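Local atomic coordinates of putative alpha-L-fucosidase (PDB entry 3EYP), a protein that is a putative family 29 glycoside hydrolase that probably hydrolyses alpha-L-fucosides and joins a TIM-barrel domain to an F5/8 type C domain. Residues Thr197-Asn211 / Ile229-Gly242. Residues are numbered along the deposited sequence; the frame is centred on the assembly and turned at random.
Sequences TKNSYPFADVRWMGN and IRDEAQYYKGLNEG
Thr197 lays its CG2 methyl against the carboxylate of Glu232, 3.5 Å from OE2. Lys198 N gives a weak bond to Ile229 O, and a water joins this same N to Glu232 OE2, which also binds a glycerol. The lysine chain runs past Glu232 to Gly167 O, by a hydrogen bond, and Asp171, by a salt bridge. A second water links Asn199 OD1 to Arg230 O, while ND2 bonds to Leu173 O. Tyr201 lies alongside Arg230, its CE2 3.6 Å from CD, while its CB packs on Ile229 CG2. Arg207 extends from CG to NE and grips Leu239 O side-on, through NE at 2.9 Å and NH2 at 3.1 Å. The oxygen lies in the guanidinium plane; NH1 goes to Ile250 O. Glu232 CG lies at the edge of the Trp208 ring, and the carboxylate is turned 60° from the ring plane. The buried Trp208 O lies 3.5 Å from Leu239 CB and has no polar partner in the model. Met209 O accepts a nearly straight bond (160°) from Asn240 ND2, 2.9 Å away. Asn211 ND2 gives a hydrogen bond to Tyr236 OH; OD1 takes one from Ala213 N. The loop leaves strand 193-195 of the TIM-barrel-type domain and lies against helices 226-230 and 236-240. Backbone bonds of Val206 with Ile194 and Arg207 with Glu253 tie it to strands 193-195 and 253-257.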
# COMPACT_ATOMS: atom_id res chain seq x y z
N THR A 197 -3.25 2.59 13.95
CA THR A 197 -3.71 3.96 14.06
C THR A 197 -3.87 4.31 15.53
O THR A 197 -4.03 3.45 16.40
CB THR A 197 -5.06 4.12 13.40
OG1 THR A 197 -5.93 3.06 13.89
CG2 THR A 197 -4.92 4.06 11.85
N LYS A 198 -3.81 5.60 15.77
CA LYS A 198 -4.11 6.17 17.08
C LYS A 198 -3.33 5.48 18.18
O LYS A 198 -2.06 5.45 18.15
CB LYS A 198 -5.63 6.21 17.27
CG LYS A 198 -6.27 7.34 16.50
CD LYS A 198 -7.83 7.27 16.45
CE LYS A 198 -8.42 8.25 15.50
NZ LYS A 198 -9.89 8.09 15.54
N ASN A 199 -4.02 4.93 19.18
CA ASN A 199 -3.30 4.45 20.37
C ASN A 199 -2.51 3.17 20.20
O ASN A 199 -1.83 2.75 21.10
CB ASN A 199 -4.20 4.41 21.61
CG ASN A 199 -4.71 5.80 21.97
OD1 ASN A 199 -3.95 6.79 21.90
ND2 ASN A 199 -6.00 5.90 22.33
N SER A 200 -2.57 2.61 19.00
CA SER A 200 -1.76 1.41 18.64
C SER A 200 -0.39 1.76 18.12
O SER A 200 0.36 0.87 17.69
CB SER A 200 -2.44 0.57 17.56
OG SER A 200 -2.51 1.26 16.30
N TYR A 201 -0.10 3.06 18.13
CA TYR A 201 1.12 3.61 17.49
C TYR A 201 2.44 2.89 17.79
O TYR A 201 3.26 2.77 16.90
CB TYR A 201 1.27 5.14 17.71
CG TYR A 201 1.53 5.49 19.14
CD1 TYR A 201 2.84 5.60 19.61
CD2 TYR A 201 0.50 5.60 20.05
CE1 TYR A 201 3.09 5.88 20.91
CE2 TYR A 201 0.75 5.89 21.38
CZ TYR A 201 2.05 6.04 21.80
OH TYR A 201 2.31 6.31 23.13
N PRO A 202 2.62 2.32 18.99
CA PRO A 202 3.89 1.65 19.21
C PRO A 202 4.01 0.30 18.58
O PRO A 202 5.08 -0.30 18.60
CB PRO A 202 3.94 1.46 20.73
CG PRO A 202 2.69 1.88 21.27
CD PRO A 202 1.85 2.51 20.22
N PHE A 203 2.89 -0.19 18.05
CA PHE A 203 2.82 -1.52 17.51
C PHE A 203 2.71 -1.55 15.99
O PHE A 203 2.77 -2.60 15.34
CB PHE A 203 1.67 -2.26 18.17
CG PHE A 203 1.64 -2.11 19.65
CD1 PHE A 203 2.70 -2.60 20.41
CD2 PHE A 203 0.58 -1.50 20.29
CE1 PHE A 203 2.67 -2.50 21.80
CE2 PHE A 203 0.57 -1.37 21.69
CZ PHE A 203 1.61 -1.86 22.43
N ALA A 204 2.49 -0.39 15.42
CA ALA A 204 2.26 -0.28 13.99
C ALA A 204 3.53 -0.59 13.22
O ALA A 204 4.63 -0.13 13.59
CB ALA A 204 1.80 1.18 13.67
N ASP A 205 3.36 -1.33 12.15
CA ASP A 205 4.40 -1.58 11.15
C ASP A 205 4.30 -0.54 10.05
O ASP A 205 5.30 -0.08 9.48
CB ASP A 205 4.30 -2.98 10.57
CG ASP A 205 4.64 -4.03 11.58
OD1 ASP A 205 5.71 -3.96 12.22
OD2 ASP A 205 3.85 -4.94 11.72
N VAL A 206 3.06 -0.22 9.74
CA VAL A 206 2.72 0.79 8.71
C VAL A 206 1.66 1.74 9.23
O VAL A 206 0.85 1.40 10.12
CB VAL A 206 2.35 0.13 7.37
CG1 VAL A 206 3.49 -0.86 6.94
CG2 VAL A 206 0.98 -0.63 7.44
N ARG A 207 1.66 2.94 8.65
CA ARG A 207 0.75 3.98 9.07
C ARG A 207 -0.25 4.39 8.01
O ARG A 207 -0.05 4.17 6.81
CB ARG A 207 1.57 5.25 9.44
CG ARG A 207 2.31 5.93 8.25
CD ARG A 207 3.07 7.24 8.68
NE ARG A 207 3.34 8.14 7.55
CZ ARG A 207 4.52 8.30 6.95
NH1 ARG A 207 5.54 7.52 7.26
NH2 ARG A 207 4.65 9.14 5.92
N TRP A 208 -1.27 5.09 8.48
CA TRP A 208 -2.14 5.88 7.61
C TRP A 208 -1.46 7.16 7.09
O TRP A 208 -0.53 7.68 7.67
CB TRP A 208 -3.45 6.24 8.31
CG TRP A 208 -4.50 6.71 7.38
CD1 TRP A 208 -4.82 6.21 6.15
CD2 TRP A 208 -5.43 7.77 7.64
NE1 TRP A 208 -5.88 6.91 5.62
CE2 TRP A 208 -6.27 7.87 6.53
CE3 TRP A 208 -5.61 8.65 8.71
CZ2 TRP A 208 -7.32 8.81 6.46
CZ3 TRP A 208 -6.64 9.57 8.65
CH2 TRP A 208 -7.48 9.64 7.55
N MET A 209 -1.99 7.69 5.99
CA MET A 209 -1.38 8.84 5.37
C MET A 209 -2.31 10.04 5.26
O MET A 209 -2.10 10.91 4.47
CB MET A 209 -0.81 8.52 3.99
CG MET A 209 -1.51 7.43 3.30
SD MET A 209 -3.22 7.69 2.88
CE MET A 209 -3.03 8.81 1.50
N GLY A 210 -3.37 9.98 6.03
CA GLY A 210 -4.25 11.10 6.28
C GLY A 210 -5.39 11.45 5.35
O GLY A 210 -6.14 12.37 5.64
N ASN A 211 -5.50 10.79 4.21
CA ASN A 211 -6.69 10.88 3.33
C ASN A 211 -7.09 9.56 2.67
O ASN A 211 -6.36 8.57 2.73
CB ASN A 211 -6.56 11.98 2.27
CG ASN A 211 -5.52 11.65 1.21
OD1 ASN A 211 -5.76 10.80 0.37
ND2 ASN A 211 -4.32 12.32 1.27
N ILE A 229 0.89 9.36 14.55
CA ILE A 229 -0.07 8.30 14.44
C ILE A 229 -1.09 8.45 15.56
O ILE A 229 -2.31 8.38 15.36
CB ILE A 229 0.61 6.91 14.47
CG1 ILE A 229 1.43 6.78 13.17
CG2 ILE A 229 -0.46 5.77 14.67
CD1 ILE A 229 2.46 5.65 13.14
N ARG A 230 -0.54 8.71 16.73
CA ARG A 230 -1.33 8.80 17.96
C ARG A 230 -2.38 9.89 17.85
O ARG A 230 -3.55 9.65 18.06
CB ARG A 230 -0.46 9.05 19.19
CG ARG A 230 -1.23 8.81 20.50
CD ARG A 230 -0.45 9.31 21.64
NE ARG A 230 -0.41 10.78 21.65
CZ ARG A 230 0.40 11.48 22.44
NH1 ARG A 230 0.38 12.80 22.40
NH2 ARG A 230 1.21 10.85 23.28
N ASP A 231 -1.91 11.07 17.51
CA ASP A 231 -2.75 12.28 17.36
C ASP A 231 -3.15 12.57 15.92
O ASP A 231 -3.14 13.68 15.42
CB ASP A 231 -2.04 13.48 17.98
CG ASP A 231 -1.78 13.31 19.48
OD1 ASP A 231 -2.40 12.46 20.14
OD2 ASP A 231 -0.92 14.03 20.01
N GLU A 232 -3.50 11.49 15.26
CA GLU A 232 -3.94 11.46 13.84
C GLU A 232 -4.47 12.81 13.28
O GLU A 232 -3.88 13.47 12.40
CB GLU A 232 -5.03 10.38 13.71
CG GLU A 232 -5.10 9.71 12.36
CD GLU A 232 -6.19 8.64 12.26
OE1 GLU A 232 -7.38 9.03 12.12
OE2 GLU A 232 -5.83 7.43 12.24
N ALA A 233 -5.61 13.22 13.81
CA ALA A 233 -6.36 14.32 13.20
C ALA A 233 -5.64 15.66 13.22
O ALA A 233 -5.99 16.60 12.49
CB ALA A 233 -7.77 14.45 13.85
N GLN A 234 -4.62 15.74 14.04
CA GLN A 234 -3.92 17.00 14.23
C GLN A 234 -2.53 17.01 13.57
O GLN A 234 -1.78 17.98 13.66
CB GLN A 234 -3.91 17.33 15.73
CG GLN A 234 -5.41 17.57 16.29
CD GLN A 234 -6.13 18.78 15.59
OE1 GLN A 234 -5.51 19.81 15.37
NE2 GLN A 234 -7.41 18.64 15.23
N TYR A 235 -2.22 15.93 12.86
CA TYR A 235 -0.90 15.79 12.15
C TYR A 235 -1.04 15.25 10.74
O TYR A 235 -0.46 14.23 10.37
CB TYR A 235 0.03 14.82 12.89
CG TYR A 235 0.58 15.31 14.20
CD1 TYR A 235 1.87 15.82 14.28
CD2 TYR A 235 -0.17 15.27 15.36
CE1 TYR A 235 2.40 16.28 15.48
CE2 TYR A 235 0.36 15.71 16.58
CZ TYR A 235 1.66 16.20 16.60
OH TYR A 235 2.22 16.64 17.77
N TYR A 236 -1.83 15.91 9.95
CA TYR A 236 -2.02 15.54 8.53
C TYR A 236 -0.67 15.43 7.86
O TYR A 236 -0.36 14.45 7.20
CB TYR A 236 -2.89 16.55 7.74
CG TYR A 236 -3.08 16.16 6.29
CD1 TYR A 236 -3.93 15.12 5.93
CD2 TYR A 236 -2.41 16.80 5.29
CE1 TYR A 236 -4.09 14.74 4.62
CE2 TYR A 236 -2.58 16.42 3.96
CZ TYR A 236 -3.43 15.39 3.64
OH TYR A 236 -3.62 15.01 2.34
N LYS A 237 0.14 16.47 8.02
CA LYS A 237 1.40 16.51 7.28
C LYS A 237 2.33 15.42 7.75
O LYS A 237 2.93 14.71 6.97
CB LYS A 237 2.07 17.85 7.42
CG LYS A 237 3.38 17.91 6.70
CD LYS A 237 4.16 19.16 7.14
CE LYS A 237 4.06 20.27 6.16
NZ LYS A 237 5.14 21.30 6.52
N GLY A 238 2.39 15.25 9.05
CA GLY A 238 3.19 14.21 9.68
C GLY A 238 2.84 12.81 9.18
O GLY A 238 3.69 11.91 9.13
N LEU A 239 1.58 12.63 8.82
CA LEU A 239 1.14 11.34 8.33
C LEU A 239 1.33 11.26 6.84
O LEU A 239 1.77 10.26 6.31
CB LEU A 239 -0.32 11.06 8.71
CG LEU A 239 -0.67 10.79 10.19
CD1 LEU A 239 -2.16 10.53 10.35
CD2 LEU A 239 0.11 9.61 10.70
N ASN A 240 0.93 12.31 6.15
CA ASN A 240 0.88 12.30 4.69
C ASN A 240 2.31 12.40 4.06
O ASN A 240 2.60 11.78 3.07
CB ASN A 240 -0.02 13.44 4.19
CG ASN A 240 -0.26 13.42 2.71
OD1 ASN A 240 0.23 14.30 1.99
ND2 ASN A 240 -1.09 12.42 2.22
N GLU A 241 3.14 13.23 4.66
CA GLU A 241 4.54 13.47 4.21
C GLU A 241 5.58 12.74 5.00
O GLU A 241 6.69 12.48 4.54
CB GLU A 241 4.85 14.97 4.18
CG GLU A 241 4.00 15.66 3.09
CD GLU A 241 4.24 17.15 2.88
OE1 GLU A 241 5.27 17.66 3.36
OE2 GLU A 241 3.38 17.79 2.21
N GLY A 242 5.25 12.51 6.25
CA GLY A 242 6.14 11.93 7.17
C GLY A 242 7.16 13.01 7.52
O GLY A 242 6.94 14.17 7.24
O HOH W 1 -3.23 7.10 13.07
O HOH W 2 -4.90 8.85 20.23